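Local coordinates for amino acid ABC transporter, binding protein (Thermus thermophilus, PDB 3VV5) that binds the lysine analogue L-thialysine and, as a solute-binding protein, probably delivers such amino acids to an ABC importer for uptake into the cell, at residues A[27-32]-A[71-76]; A[86-91]-A[111-116]; A[172-177]-A[184-189]. All blocks are in the same frame, centred on the assembly; numbering follows the deposited sequence.

In the fold
The three contacts follow one another along the chain, each closing before the next opens. Interaction 1 lies at one end of the molecule and interaction 3 on the opposite side of its centre, about 37 Å apart between centres; interaction 2 is about 19 Å from the first and 25 Å from the third. Interactions 2 and 3 both reach the large mixed sheet, through strands 113-115 and 185-189, and come within about 8 and 9 Å of the bound L-thialysine by the side chains of Leu88 and Trp186. Interaction 1 packs farther out, against helix 226-242. In the two-lobed fold of solute-binding proteins the ligand is held between the lobes, with interactions 1 and 2 probably in one and interaction 3 in the other.

Interaction 1. Residues A[27-32]-A[71-76]; sequences RSFEEI and ERLGLK
Phe29 and Ile32, one turn apart at the start of helix 29-35, face the chain where it leaves helix 61-72 for strand 76-81, with CA of Phe29 9.5 Å from CA of Leu73 and CA of Ile32 8.0 Å from CA of Leu75. Such a separation suits large apolar side chains. With CG anti to the backbone N (chi1 176°), the Phe29 ring extends from its helix to bring CZ within 4.0 Å of Leu73 CD2, while CE1 lies 4.1 Å from Leu75 CD1. Both leucines meet this ring obliquely. Ile32 approaches Leu75 at about a right angle, and its CG2 branch lies against both methyls of the leucine, 3.8 Å from CD2. A beta-branched residue suits this place: CG2 meets Leu75 while CG1 lies above one face of the Arg27 guanidinium, toward its rim.

Both backbones are fixed locally at the contact. Ser28 is the N-cap of helix 29-35 and forms a capping box with Glu31: Ser28 OG accepts from Glu31 N at 3.3 Å, and Ser28 N donates to Glu31 OE1 at 3.1 Å, meeting it from above the carboxylate plane. On the other side, Gly74 closes helix 61-72 in a Schellman motif; its positive phi of 76°, easily adopted without a side chain, turns the chain so that Leu73 and Leu75 can both point at the first helix. The carbonyls of Leu73 and Gly74 are in turn bonded by Lys33 NZ. Helix 226-242 covers the cluster through Leu228, Ala231 and Arg234, whereas Ile38 of strand 37-42 packs on Ile32 and Leu75, so the contact ties two helix ends to the border of the parallel strands 37-42 and 76-81.

Interaction 2. Residues A[86-91]-A[111-116]; sequences TLLIQL and RAVDFT
Val113 holds CG1 anti to its carbonyl carbon (chi1 -64°), and this one methyl reaches both leucines of helix 87-92 that face it. Leu88 turns CG beside its backbone N, whereas Leu91 sends CG the other way, anti to the N (chi1 168°); the two different settings let residues one helical turn apart converge on the same valine. Leu88 CB lies 4.0 Å from Val113 CG1, and Leu91 CD2 is equally 4.0 Å from that atom. Leu88 also extends its CD2 tip over the valine, 4.1 Å from CG1 and 4.2 Å from Val113 CG2. Both leucines cross the valine at about a right angle, so a short, forked side chain is met by two longer ones across a CA-CA separation of 7.0 Å between Leu88 and Val113.

Val113 stands where helix 107-112 gives way to extended chain, and a beta-branched residue suits that conformation. Helix 87-92 itself is the connection of a beta-alpha-beta crossover: it links strand 76-81 to strand 98-100, which flank strand 37-42 on its two sides in a parallel arrangement, the alpha/beta pattern expected of a solute-binding lobe. Beside the valine, Phe115 turns a ring face to Val113 CG2, which stands 4.1 Å above the ring plane, offset toward the rim. Ala220 of strand 206-222 packs on both Leu91 and Val113. His103, one of the residues lining the L-thialysine pocket, is touched by Leu88 and Phe115, so these two probably act as a second shell, backing His103 rather than meeting the ligand. Asp114 points away from the leucines and forms salt bridges with Lys223 and Lys226, keeping its charge off the apolar side.

Interaction 3. Residues A[172-177]-A[184-189]; sequences PDALQD and DTWITD
Ala174 and Leu175 of helix 171-180 press on the indole of Trp186, and here the packing is close. Ala174 CB comes to 3.4 Å from Trp186 CD1 and 3.7 Å from NE1, an approach suited to a small methyl because the two backbones are near each other, with CA of Ala174 6.4 Å from CA of Trp186. Leu175 covers the other end of the indole: its CB sits 3.8 Å from the centroid of the six-membered ring, only 11° off the ring normal, a CH-pi contact over the face. Its CD1 reaches Trp186 CZ3 at 3.7 Å, brought there by a CG anti to the backbone N (chi1 163°). Thr188 CG2 lies over the centre of the opposite face, 3.5 Å above the plane, so the flat ring is sandwiched between aliphatic groups.

The far side of the helix is looser and polar. Gln176 is exposed, and Asp173 points away from the strand, as befits residues on the outer surface of a helix. That helix connects strand 164-168 to strand 185-189, which lie on either side of strand 143-147 and parallel to it, a beta-alpha-beta crossover.

The polar edge of the indole is satisfied beyond the two segments: Trp186 NE1 bonds to Asp171 OD1, while Asp171 OD2 takes Thr188 OG1. With both faces covered and its N-H bonded, the tryptophan has its rotation fixed, and the two bonds would probably help stabilise a negative charge on Asp171.

Interaction 1. Residues A[27-32]-A[71-76]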
ATOM      1  N   ARG A  27      -1.904  19.449  11.639  1.00 25.43           N
ATOM      2  CA  ARG A  27      -3.147  19.920  12.236  1.00 23.89           C
ATOM      3  C   ARG A  27      -3.746  18.869  13.167  1.00 22.89           C
ATOM      4  O   ARG A  27      -3.823  17.698  12.825  1.00 21.53           O
ATOM      5  CB  ARG A  27      -4.176  20.292  11.161  1.00 23.76           C
ATOM      6  CG  ARG A  27      -3.696  21.227  10.042  1.00 24.18           C
ATOM      7  CD  ARG A  27      -4.893  21.766   9.231  1.00 25.59           C
ATOM      8  NE  ARG A  27      -5.498  20.731   8.395  1.00 25.96           N
ATOM      9  CZ  ARG A  27      -6.746  20.755   7.929  1.00 26.99           C
ATOM     10  NH1 ARG A  27      -7.187  19.757   7.172  1.00 26.97           N
ATOM     11  NH2 ARG A  27      -7.563  21.765   8.214  1.00 26.71           N
ATOM     12  N   SER A  28      -4.185  19.302  14.345  1.00 22.30           N
ATOM     13  CA  SER A  28      -4.887  18.417  15.268  1.00 21.02           C
ATOM     14  C   SER A  28      -6.289  18.136  14.736  1.00 20.56           C
ATOM     15  O   SER A  28      -6.788  18.857  13.862  1.00 19.61           O
ATOM     16  CB  SER A  28      -5.006  19.087  16.630  1.00 21.26           C
ATOM     17  OG  SER A  28      -6.051  20.039  16.556  1.00 22.07           O
ATOM     18  N   PHE A  29      -6.941  17.118  15.298  1.00 20.04           N
ATOM     19  CA  PHE A  29      -8.269  16.717  14.844  1.00 20.75           C
ATOM     20  C   PHE A  29      -9.301  17.837  14.979  1.00 21.12           C
ATOM     21  O   PHE A  29     -10.136  18.041  14.089  1.00 20.44           O
ATOM     22  CB  PHE A  29      -8.766  15.473  15.594  1.00 20.36           C
ATOM     23  CG  PHE A  29     -10.165  15.080  15.214  1.00 20.07           C
ATOM     24  CD1 PHE A  29     -10.442  14.623  13.931  1.00 19.28           C
ATOM     25  CD2 PHE A  29     -11.213  15.213  16.125  1.00 19.78           C
ATOM     26  CE1 PHE A  29     -11.750  14.292  13.542  1.00 19.16           C
ATOM     27  CE2 PHE A  29     -12.515  14.877  15.771  1.00 20.94           C
ATOM     28  CZ  PHE A  29     -12.791  14.419  14.466  1.00 21.42           C
ATOM     29  N   GLU A  30      -9.261  18.518  16.123  1.00 22.05           N
ATOM     30  CA  GLU A  30     -10.125  19.663  16.398  1.00 23.67           C
ATOM     31  C   GLU A  30      -9.973  20.771  15.313  1.00 23.20           C
ATOM     32  O   GLU A  30     -10.968  21.310  14.794  1.00 22.90           O
ATOM     33  CB  GLU A  30      -9.894  20.174  17.844  1.00 24.59           C
ATOM     34  CG  GLU A  30      -8.420  20.063  18.421  1.00 27.99           C
ATOM     35  CD  GLU A  30      -8.208  18.919  19.455  1.00 32.71           C
ATOM     36  OE1 GLU A  30      -9.007  18.795  20.409  1.00 35.18           O
ATOM     37  OE2 GLU A  30      -7.227  18.159  19.342  1.00 32.40           O
ATOM     38  N   GLU A  31      -8.736  21.051  14.934  1.00 23.34           N
ATOM     39  CA  GLU A  31      -8.432  21.986  13.842  1.00 23.54           C
ATOM     40  C   GLU A  31      -8.946  21.531  12.472  1.00 22.70           C
ATOM     41  O   GLU A  31      -9.517  22.325  11.736  1.00 22.25           O
ATOM     42  CB  GLU A  31      -6.939  22.252  13.776  1.00 24.30           C
ATOM     43  CG  GLU A  31      -6.451  23.149  14.904  1.00 28.70           C
ATOM     44  CD  GLU A  31      -5.117  22.711  15.467  1.00 33.01           C
ATOM     45  OE1 GLU A  31      -4.196  22.415  14.668  1.00 33.90           O
ATOM     46  OE2 GLU A  31      -4.999  22.660  16.718  1.00 35.90           O
ATOM     47  N   ILE A  32      -8.743  20.257  12.145  1.00 21.34           N
ATOM     48  CA  ILE A  32      -9.277  19.675  10.912  1.00 20.48           C
ATOM     49  C   ILE A  32     -10.804  19.769  10.929  1.00 21.04           C
ATOM     50  O   ILE A  32     -11.404  20.233   9.979  1.00 20.12           O
ATOM     51  CB  ILE A  32      -8.763  18.221  10.718  1.00 19.86           C
ATOM     52  CG1 ILE A  32      -7.247  18.245  10.457  1.00 18.03           C
ATOM     53  CG2 ILE A  32      -9.494  17.529   9.569  1.00 19.50           C
ATOM     54  CD1 ILE A  32      -6.462  17.013  10.903  1.00 15.29           C
ATOM     55  N   GLU A  71     -16.018  10.359   6.365  1.00 14.06           N
ATOM     56  CA  GLU A  71     -17.467  10.516   6.514  1.00 13.81           C
ATOM     57  C   GLU A  71     -17.942  10.280   7.940  1.00 13.35           C
ATOM     58  O   GLU A  71     -18.742  11.063   8.479  1.00 12.48           O
ATOM     59  CB  GLU A  71     -18.199   9.596   5.544  1.00 14.50           C
ATOM     60  CG  GLU A  71     -18.211  10.135   4.115  1.00 16.50           C
ATOM     61  CD  GLU A  71     -18.465   9.059   3.069  1.00 22.50           C
ATOM     62  OE1 GLU A  71     -19.041   7.995   3.406  1.00 22.99           O
ATOM     63  OE2 GLU A  71     -18.098   9.299   1.890  1.00 24.14           O
ATOM     64  N   ARG A  72     -17.440   9.220   8.559  1.00 12.86           N
ATOM     65  CA  ARG A  72     -17.762   8.938   9.962  1.00 13.18           C
ATOM     66  C   ARG A  72     -17.294  10.050  10.904  1.00 14.12           C
ATOM     67  O   ARG A  72     -17.950  10.321  11.911  1.00 13.88           O
ATOM     68  CB  ARG A  72     -17.189   7.586  10.401  1.00 13.34           C
ATOM     69  CG  ARG A  72     -17.560   7.150  11.854  1.00 13.67           C
ATOM     70  CD  ARG A  72     -19.072   7.228  12.148  1.00 14.58           C
ATOM     71  NE  ARG A  72     -19.400   6.647  13.451  1.00 15.22           N
ATOM     72  CZ  ARG A  72     -19.650   5.362  13.636  1.00 13.03           C
ATOM     73  NH1 ARG A  72     -19.935   4.906  14.837  1.00 16.32           N
ATOM     74  NH2 ARG A  72     -19.617   4.530  12.615  1.00 13.63           N
ATOM     75  N   LEU A  73     -16.174  10.698  10.573  1.00 13.72           N
ATOM     76  CA  LEU A  73     -15.642  11.807  11.386  1.00 14.47           C
ATOM     77  C   LEU A  73     -16.251  13.173  11.050  1.00 15.38           C
ATOM     78  O   LEU A  73     -15.927  14.170  11.705  1.00 16.08           O
ATOM     79  CB  LEU A  73     -14.124  11.886  11.263  1.00 13.33           C
ATOM     80  CG  LEU A  73     -13.344  10.696  11.788  1.00 14.54           C
ATOM     81  CD1 LEU A  73     -11.884  10.760  11.290  1.00 15.50           C
ATOM     82  CD2 LEU A  73     -13.434  10.610  13.331  1.00 11.69           C
ATOM     83  N   GLY A  74     -17.129  13.206  10.050  1.00 16.08           N
ATOM     84  CA  GLY A  74     -17.812  14.433   9.602  1.00 17.23           C
ATOM     85  C   GLY A  74     -16.961  15.383   8.771  1.00 18.24           C
ATOM     86  O   GLY A  74     -17.108  16.611   8.862  1.00 17.93           O
ATOM     87  N   LEU A  75     -16.080  14.819   7.949  1.00 18.12           N
ATOM     88  CA  LEU A  75     -15.091  15.602   7.209  1.00 18.69           C
ATOM     89  C   LEU A  75     -15.197  15.387   5.716  1.00 18.46           C
ATOM     90  O   LEU A  75     -15.471  14.286   5.267  1.00 18.51           O
ATOM     91  CB  LEU A  75     -13.675  15.210   7.640  1.00 18.45           C
ATOM     92  CG  LEU A  75     -13.322  15.433   9.103  1.00 20.69           C
ATOM     93  CD1 LEU A  75     -12.044  14.655   9.489  1.00 19.81           C
ATOM     94  CD2 LEU A  75     -13.192  16.932   9.361  1.00 22.48           C
ATOM     95  N   LYS A  76     -14.937  16.435   4.947  1.00 19.11           N
ATOM     96  CA  LYS A  76     -14.876  16.300   3.490  1.00 19.51           C
ATOM     97  C   LYS A  76     -13.455  15.834   3.153  1.00 18.76           C
ATOM     98  O   LYS A  76     -12.506  16.474   3.547  1.00 18.47           O
ATOM     99  CB  LYS A  76     -15.170  17.638   2.825  1.00 19.88           C
ATOM    100  CG  LYS A  76     -16.553  18.221   3.158  1.00 22.50           C
ATOM    101  CD  LYS A  76     -17.676  17.422   2.479  1.00 28.97           C
ATOM    102  CE  LYS A  76     -19.056  17.865   2.939  1.00 32.45           C
ATOM    103  NZ  LYS A  76     -19.302  17.494   4.378  1.00 34.87           N
TER

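Interaction 2. Residues A[86-91]-A[111-116]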
ATOM      1  N   THR A  86       7.781   9.686  -1.496  1.00 16.06           N
ATOM      2  CA  THR A  86       7.724  11.036  -0.945  1.00 15.90           C
ATOM      3  C   THR A  86       6.693  11.188   0.168  1.00 15.78           C
ATOM      4  O   THR A  86       6.672  12.226   0.847  1.00 16.25           O
ATOM      5  CB  THR A  86       7.345  12.095  -2.010  1.00 15.88           C
ATOM      6  OG1 THR A  86       5.931  12.037  -2.288  1.00 17.32           O
ATOM      7  CG2 THR A  86       8.155  11.920  -3.297  1.00 16.83           C
ATOM      8  N   LEU A  87       5.837  10.184   0.353  1.00 15.13           N
ATOM      9  CA  LEU A  87       4.610  10.362   1.153  1.00 14.92           C
ATOM     10  C   LEU A  87       4.848  10.581   2.647  1.00 14.42           C
ATOM     11  O   LEU A  87       4.275  11.489   3.209  1.00 13.84           O
ATOM     12  CB  LEU A  87       3.602   9.210   0.939  1.00 15.20           C
ATOM     13  CG  LEU A  87       2.848   9.149  -0.394  1.00 15.20           C
ATOM     14  CD1 LEU A  87       2.104   7.828  -0.480  1.00 13.82           C
ATOM     15  CD2 LEU A  87       1.881  10.343  -0.573  1.00 12.68           C
ATOM     16  N   LEU A  88       5.682   9.761   3.284  1.00 14.41           N
ATOM     17  CA  LEU A  88       5.900   9.921   4.726  1.00 14.46           C
ATOM     18  C   LEU A  88       6.617  11.237   5.045  1.00 14.98           C
ATOM     19  O   LEU A  88       6.275  11.922   6.011  1.00 14.70           O
ATOM     20  CB  LEU A  88       6.630   8.720   5.330  1.00 14.36           C
ATOM     21  CG  LEU A  88       5.900   7.372   5.187  1.00 14.10           C
ATOM     22  CD1 LEU A  88       6.676   6.280   5.914  1.00 16.43           C
ATOM     23  CD2 LEU A  88       4.431   7.461   5.662  1.00 11.30           C
ATOM     24  N   ILE A  89       7.580  11.602   4.203  1.00 15.27           N
ATOM     25  CA  ILE A  89       8.282  12.877   4.359  1.00 16.33           C
ATOM     26  C   ILE A  89       7.324  14.055   4.238  1.00 16.20           C
ATOM     27  O   ILE A  89       7.298  14.930   5.106  1.00 16.58           O
ATOM     28  CB  ILE A  89       9.494  12.979   3.398  1.00 16.24           C
ATOM     29  CG1 ILE A  89      10.516  11.917   3.822  1.00 18.11           C
ATOM     30  CG2 ILE A  89      10.122  14.382   3.448  1.00 16.79           C
ATOM     31  CD1 ILE A  89      11.656  11.687   2.851  1.00 20.46           C
ATOM     32  N   GLN A  90       6.503  14.067   3.193  1.00 15.86           N
ATOM     33  CA  GLN A  90       5.571  15.171   3.016  1.00 16.73           C
ATOM     34  C   GLN A  90       4.498  15.238   4.114  1.00 16.11           C
ATOM     35  O   GLN A  90       4.021  16.317   4.428  1.00 15.68           O
ATOM     36  CB  GLN A  90       4.919  15.162   1.633  1.00 16.37           C
ATOM     37  CG  GLN A  90       5.908  15.505   0.501  1.00 20.39           C
ATOM     38  CD  GLN A  90       5.302  16.410  -0.581  1.00 23.42           C
ATOM     39  OE1 GLN A  90       5.998  17.219  -1.187  1.00 30.84           O
ATOM     40  NE2 GLN A  90       4.021  16.282  -0.810  1.00 26.15           N
ATOM     41  N   LEU A  91       4.127  14.084   4.666  1.00 15.36           N
ATOM     42  CA  LEU A  91       3.179  14.011   5.772  1.00 15.03           C
ATOM     43  C   LEU A  91       3.751  14.756   6.975  1.00 15.67           C
ATOM     44  O   LEU A  91       3.068  15.579   7.587  1.00 15.42           O
ATOM     45  CB  LEU A  91       2.918  12.537   6.141  1.00 14.57           C
ATOM     46  CG  LEU A  91       2.175  12.205   7.445  1.00 14.61           C
ATOM     47  CD1 LEU A  91       0.765  12.836   7.435  1.00 13.04           C
ATOM     48  CD2 LEU A  91       2.099  10.702   7.658  1.00 11.37           C
ATOM     49  N   ARG A 111       9.283   4.884  13.764  1.00 19.23           N
ATOM     50  CA  ARG A 111       9.987   6.034  14.331  1.00 20.46           C
ATOM     51  C   ARG A 111       9.631   7.330  13.616  1.00 20.28           C
ATOM     52  O   ARG A 111       9.301   8.335  14.266  1.00 20.52           O
ATOM     53  CB  ARG A 111      11.495   5.822  14.269  1.00 21.18           C
ATOM     54  CG  ARG A 111      11.972   4.627  15.038  1.00 24.33           C
ATOM     55  CD  ARG A 111      13.472   4.740  15.265  1.00 32.79           C
ATOM     56  NE  ARG A 111      14.153   3.462  15.083  1.00 37.18           N
ATOM     57  CZ  ARG A 111      14.759   3.098  13.955  1.00 40.39           C
ATOM     58  NH1 ARG A 111      14.774   3.917  12.903  1.00 42.76           N
ATOM     59  NH2 ARG A 111      15.354   1.919  13.876  1.00 41.72           N
ATOM     60  N   ALA A 112       9.668   7.300  12.282  1.00 19.07           N
ATOM     61  CA  ALA A 112       9.447   8.486  11.466  1.00 18.41           C
ATOM     62  C   ALA A 112       8.018   9.061  11.556  1.00 17.96           C
ATOM     63  O   ALA A 112       7.832  10.283  11.563  1.00 17.47           O
ATOM     64  CB  ALA A 112       9.831   8.194   9.985  1.00 18.58           C
ATOM     65  N   VAL A 113       7.018   8.183  11.588  1.00 16.97           N
ATOM     66  CA  VAL A 113       5.614   8.619  11.618  1.00 16.19           C
ATOM     67  C   VAL A 113       4.875   7.857  12.721  1.00 16.33           C
ATOM     68  O   VAL A 113       5.407   6.877  13.265  1.00 16.55           O
ATOM     69  CB  VAL A 113       4.910   8.426  10.214  1.00 15.83           C
ATOM     70  CG1 VAL A 113       5.560   9.314   9.122  1.00 15.49           C
ATOM     71  CG2 VAL A 113       4.901   6.964   9.801  1.00 14.99           C
ATOM     72  N   ASP A 114       3.662   8.296  13.064  1.00 16.33           N
ATOM     73  CA  ASP A 114       2.815   7.508  13.963  1.00 16.33           C
ATOM     74  C   ASP A 114       1.798   6.705  13.140  1.00 14.87           C
ATOM     75  O   ASP A 114       1.013   7.286  12.391  1.00 13.85           O
ATOM     76  CB  ASP A 114       2.081   8.402  14.966  1.00 17.39           C
ATOM     77  CG  ASP A 114       2.958   8.817  16.140  1.00 20.02           C
ATOM     78  OD1 ASP A 114       3.744   7.979  16.644  1.00 24.52           O
ATOM     79  OD2 ASP A 114       2.856   9.986  16.549  1.00 22.54           O
ATOM     80  N   PHE A 115       1.830   5.379  13.276  1.00 13.63           N
ATOM     81  CA  PHE A 115       0.898   4.495  12.549  1.00 13.12           C
ATOM     82  C   PHE A 115      -0.357   4.261  13.372  1.00 12.72           C
ATOM     83  O   PHE A 115      -0.272   4.125  14.602  1.00 12.13           O
ATOM     84  CB  PHE A 115       1.521   3.124  12.284  1.00 12.23           C
ATOM     85  CG  PHE A 115       2.502   3.097  11.138  1.00 14.60           C
ATOM     86  CD1 PHE A 115       3.827   2.735  11.369  1.00 14.71           C
ATOM     87  CD2 PHE A 115       2.091   3.401   9.823  1.00 11.58           C
ATOM     88  CE1 PHE A 115       4.752   2.693  10.324  1.00 13.78           C
ATOM     89  CE2 PHE A 115       2.991   3.348   8.791  1.00 12.52           C
ATOM     90  CZ  PHE A 115       4.329   3.003   9.043  1.00 14.66           C
ATOM     91  N   THR A 116      -1.510   4.193  12.692  1.00 12.01           N
ATOM     92  CA  THR A 116      -2.748   3.743  13.304  1.00 11.96           C
ATOM     93  C   THR A 116      -2.656   2.214  13.524  1.00 12.47           C
ATOM     94  O   THR A 116      -1.701   1.547  13.053  1.00 11.31           O
ATOM     95  CB  THR A 116      -3.954   4.033  12.373  1.00 12.10           C
ATOM     96  OG1 THR A 116      -3.773   3.309  11.138  1.00 12.89           O
ATOM     97  CG2 THR A 116      -4.028   5.518  12.060  1.00 13.13           C
TER

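Interaction 3. Residues A[172-177]-A[184-189]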
ATOM      1  N   PRO A 172       3.728  -0.903 -11.109  1.00 18.26           N
ATOM      2  CA  PRO A 172       3.321  -1.497 -12.394  1.00 18.82           C
ATOM      3  C   PRO A 172       4.423  -1.518 -13.458  1.00 18.39           C
ATOM      4  O   PRO A 172       4.360  -2.309 -14.406  1.00 18.86           O
ATOM      5  CB  PRO A 172       2.175  -0.583 -12.852  1.00 18.99           C
ATOM      6  CG  PRO A 172       1.599  -0.068 -11.559  1.00 19.86           C
ATOM      7  CD  PRO A 172       2.820   0.199 -10.729  1.00 18.55           C
ATOM      8  N   ASP A 173       5.413  -0.651 -13.314  1.00 17.92           N
ATOM      9  CA  ASP A 173       6.505  -0.621 -14.276  1.00 18.54           C
ATOM     10  C   ASP A 173       7.410  -1.836 -14.079  1.00 18.55           C
ATOM     11  O   ASP A 173       7.996  -2.337 -15.047  1.00 18.95           O
ATOM     12  CB  ASP A 173       7.277   0.707 -14.193  1.00 19.07           C
ATOM     13  CG  ASP A 173       6.443   1.890 -14.665  1.00 20.85           C
ATOM     14  OD1 ASP A 173       5.559   1.679 -15.519  1.00 21.86           O
ATOM     15  OD2 ASP A 173       6.675   3.021 -14.186  1.00 23.19           O
ATOM     16  N   ALA A 174       7.482  -2.346 -12.844  1.00 18.15           N
ATOM     17  CA  ALA A 174       8.193  -3.623 -12.602  1.00 17.96           C
ATOM     18  C   ALA A 174       7.480  -4.800 -13.266  1.00 17.79           C
ATOM     19  O   ALA A 174       8.134  -5.664 -13.862  1.00 16.95           O
ATOM     20  CB  ALA A 174       8.422  -3.878 -11.108  1.00 17.88           C
ATOM     21  N   LEU A 175       6.146  -4.824 -13.192  1.00 17.80           N
ATOM     22  CA  LEU A 175       5.370  -5.880 -13.852  1.00 18.01           C
ATOM     23  C   LEU A 175       5.601  -5.878 -15.366  1.00 18.39           C
ATOM     24  O   LEU A 175       5.778  -6.947 -15.976  1.00 18.69           O
ATOM     25  CB  LEU A 175       3.874  -5.758 -13.536  1.00 17.60           C
ATOM     26  CG  LEU A 175       2.887  -6.499 -14.439  1.00 17.29           C
ATOM     27  CD1 LEU A 175       3.035  -8.050 -14.341  1.00 16.80           C
ATOM     28  CD2 LEU A 175       1.457  -6.045 -14.115  1.00 13.81           C
ATOM     29  N   GLN A 176       5.601  -4.688 -15.969  1.00 18.25           N
ATOM     30  CA  GLN A 176       5.856  -4.588 -17.396  1.00 18.52           C
ATOM     31  C   GLN A 176       7.226  -5.197 -17.744  1.00 18.28           C
ATOM     32  O   GLN A 176       7.335  -5.918 -18.727  1.00 18.02           O
ATOM     33  CB  GLN A 176       5.751  -3.138 -17.881  1.00 18.45           C
ATOM     34  CG  GLN A 176       6.173  -2.902 -19.338  1.00 20.10           C
ATOM     35  CD  GLN A 176       5.462  -3.780 -20.369  1.00 20.76           C
ATOM     36  OE1 GLN A 176       4.235  -3.940 -20.347  1.00 23.06           O
ATOM     37  NE2 GLN A 176       6.240  -4.346 -21.295  1.00 20.77           N
ATOM     38  N   ASP A 177       8.250  -4.920 -16.932  1.00 17.86           N
ATOM     39  CA  ASP A 177       9.596  -5.452 -17.223  1.00 18.71           C
ATOM     40  C   ASP A 177       9.731  -6.958 -17.013  1.00 18.47           C
ATOM     41  O   ASP A 177      10.520  -7.621 -17.693  1.00 17.97           O
ATOM     42  CB  ASP A 177      10.679  -4.673 -16.484  1.00 19.20           C
ATOM     43  CG  ASP A 177      11.201  -3.508 -17.300  1.00 21.33           C
ATOM     44  OD1 ASP A 177      10.652  -3.265 -18.395  1.00 26.05           O
ATOM     45  OD2 ASP A 177      12.162  -2.845 -16.864  1.00 22.40           O
ATOM     46  N   ASP A 184      13.834 -11.147 -13.982  1.00 19.89           N
ATOM     47  CA  ASP A 184      13.421 -12.534 -13.761  1.00 19.73           C
ATOM     48  C   ASP A 184      12.237 -12.656 -12.811  1.00 18.96           C
ATOM     49  O   ASP A 184      11.463 -13.616 -12.883  1.00 18.93           O
ATOM     50  CB  ASP A 184      14.578 -13.330 -13.163  1.00 20.39           C
ATOM     51  CG  ASP A 184      15.696 -13.575 -14.157  1.00 22.79           C
ATOM     52  OD1 ASP A 184      15.458 -14.301 -15.153  1.00 26.78           O
ATOM     53  OD2 ASP A 184      16.808 -13.060 -13.930  1.00 23.24           O
ATOM     54  N   THR A 185      12.119 -11.690 -11.910  1.00 18.48           N
ATOM     55  CA  THR A 185      11.215 -11.801 -10.765  1.00 17.15           C
ATOM     56  C   THR A 185      10.765 -10.416 -10.315  1.00 15.94           C
ATOM     57  O   THR A 185      11.547  -9.485 -10.313  1.00 15.18           O
ATOM     58  CB  THR A 185      11.907 -12.569  -9.615  1.00 18.25           C
ATOM     59  OG1 THR A 185      11.969 -13.966  -9.957  1.00 19.43           O
ATOM     60  CG2 THR A 185      11.131 -12.418  -8.278  1.00 17.55           C
ATOM     61  N   TRP A 186       9.485 -10.299  -9.946  1.00 15.26           N
ATOM     62  CA  TRP A 186       8.909  -9.082  -9.391  1.00 13.94           C
ATOM     63  C   TRP A 186       8.469  -9.404  -7.969  1.00 13.70           C
ATOM     64  O   TRP A 186       7.791 -10.416  -7.756  1.00 14.84           O
ATOM     65  CB  TRP A 186       7.702  -8.712 -10.273  1.00 14.01           C
ATOM     66  CG  TRP A 186       6.801  -7.599  -9.816  1.00 13.56           C
ATOM     67  CD1 TRP A 186       7.149  -6.429  -9.187  1.00 15.02           C
ATOM     68  CD2 TRP A 186       5.383  -7.543 -10.021  1.00 14.48           C
ATOM     69  NE1 TRP A 186       6.012  -5.640  -9.003  1.00 14.22           N
ATOM     70  CE2 TRP A 186       4.924  -6.311  -9.498  1.00 13.94           C
ATOM     71  CE3 TRP A 186       4.457  -8.424 -10.607  1.00 14.40           C
ATOM     72  CZ2 TRP A 186       3.567  -5.942  -9.531  1.00 15.55           C
ATOM     73  CZ3 TRP A 186       3.111  -8.061 -10.629  1.00 17.68           C
ATOM     74  CH2 TRP A 186       2.682  -6.827 -10.102  1.00 14.58           C
ATOM     75  N   ILE A 187       8.904  -8.612  -6.984  1.00 12.95           N
ATOM     76  CA  ILE A 187       8.467  -8.838  -5.616  1.00 11.83           C
ATOM     77  C   ILE A 187       7.467  -7.758  -5.288  1.00 11.73           C
ATOM     78  O   ILE A 187       7.777  -6.567  -5.380  1.00 12.28           O
ATOM     79  CB  ILE A 187       9.617  -8.868  -4.577  1.00 11.82           C
ATOM     80  CG1 ILE A 187      10.567 -10.052  -4.849  1.00 11.98           C
ATOM     81  CG2 ILE A 187       9.037  -9.016  -3.160  1.00 12.10           C
ATOM     82  CD1 ILE A 187      11.685 -10.184  -3.812  1.00 14.80           C
ATOM     83  N   THR A 188       6.254  -8.175  -4.923  1.00 11.90           N
ATOM     84  CA  THR A 188       5.184  -7.216  -4.706  1.00 12.19           C
ATOM     85  C   THR A 188       4.186  -7.779  -3.720  1.00 12.37           C
ATOM     86  O   THR A 188       4.384  -8.861  -3.181  1.00 13.07           O
ATOM     87  CB  THR A 188       4.483  -6.862  -6.065  1.00 12.61           C
ATOM     88  OG1 THR A 188       3.605  -5.740  -5.905  1.00 15.77           O
ATOM     89  CG2 THR A 188       3.710  -8.051  -6.601  1.00 12.28           C
ATOM     90  N   ASP A 189       3.086  -7.053  -3.536  1.00 12.68           N
ATOM     91  CA  ASP A 189       2.008  -7.450  -2.639  1.00 12.04           C
ATOM     92  C   ASP A 189       1.190  -8.600  -3.212  1.00 12.54           C
ATOM     93  O   ASP A 189       0.861  -8.594  -4.402  1.00 11.54           O
ATOM     94  CB  ASP A 189       1.118  -6.237  -2.392  1.00 11.86           C
ATOM     95  CG  ASP A 189      -0.057  -6.550  -1.522  1.00 13.75           C
ATOM     96  OD1 ASP A 189       0.034  -6.349  -0.275  1.00 15.29           O
ATOM     97  OD2 ASP A 189      -1.078  -6.985  -2.093  1.00 15.41           O
TER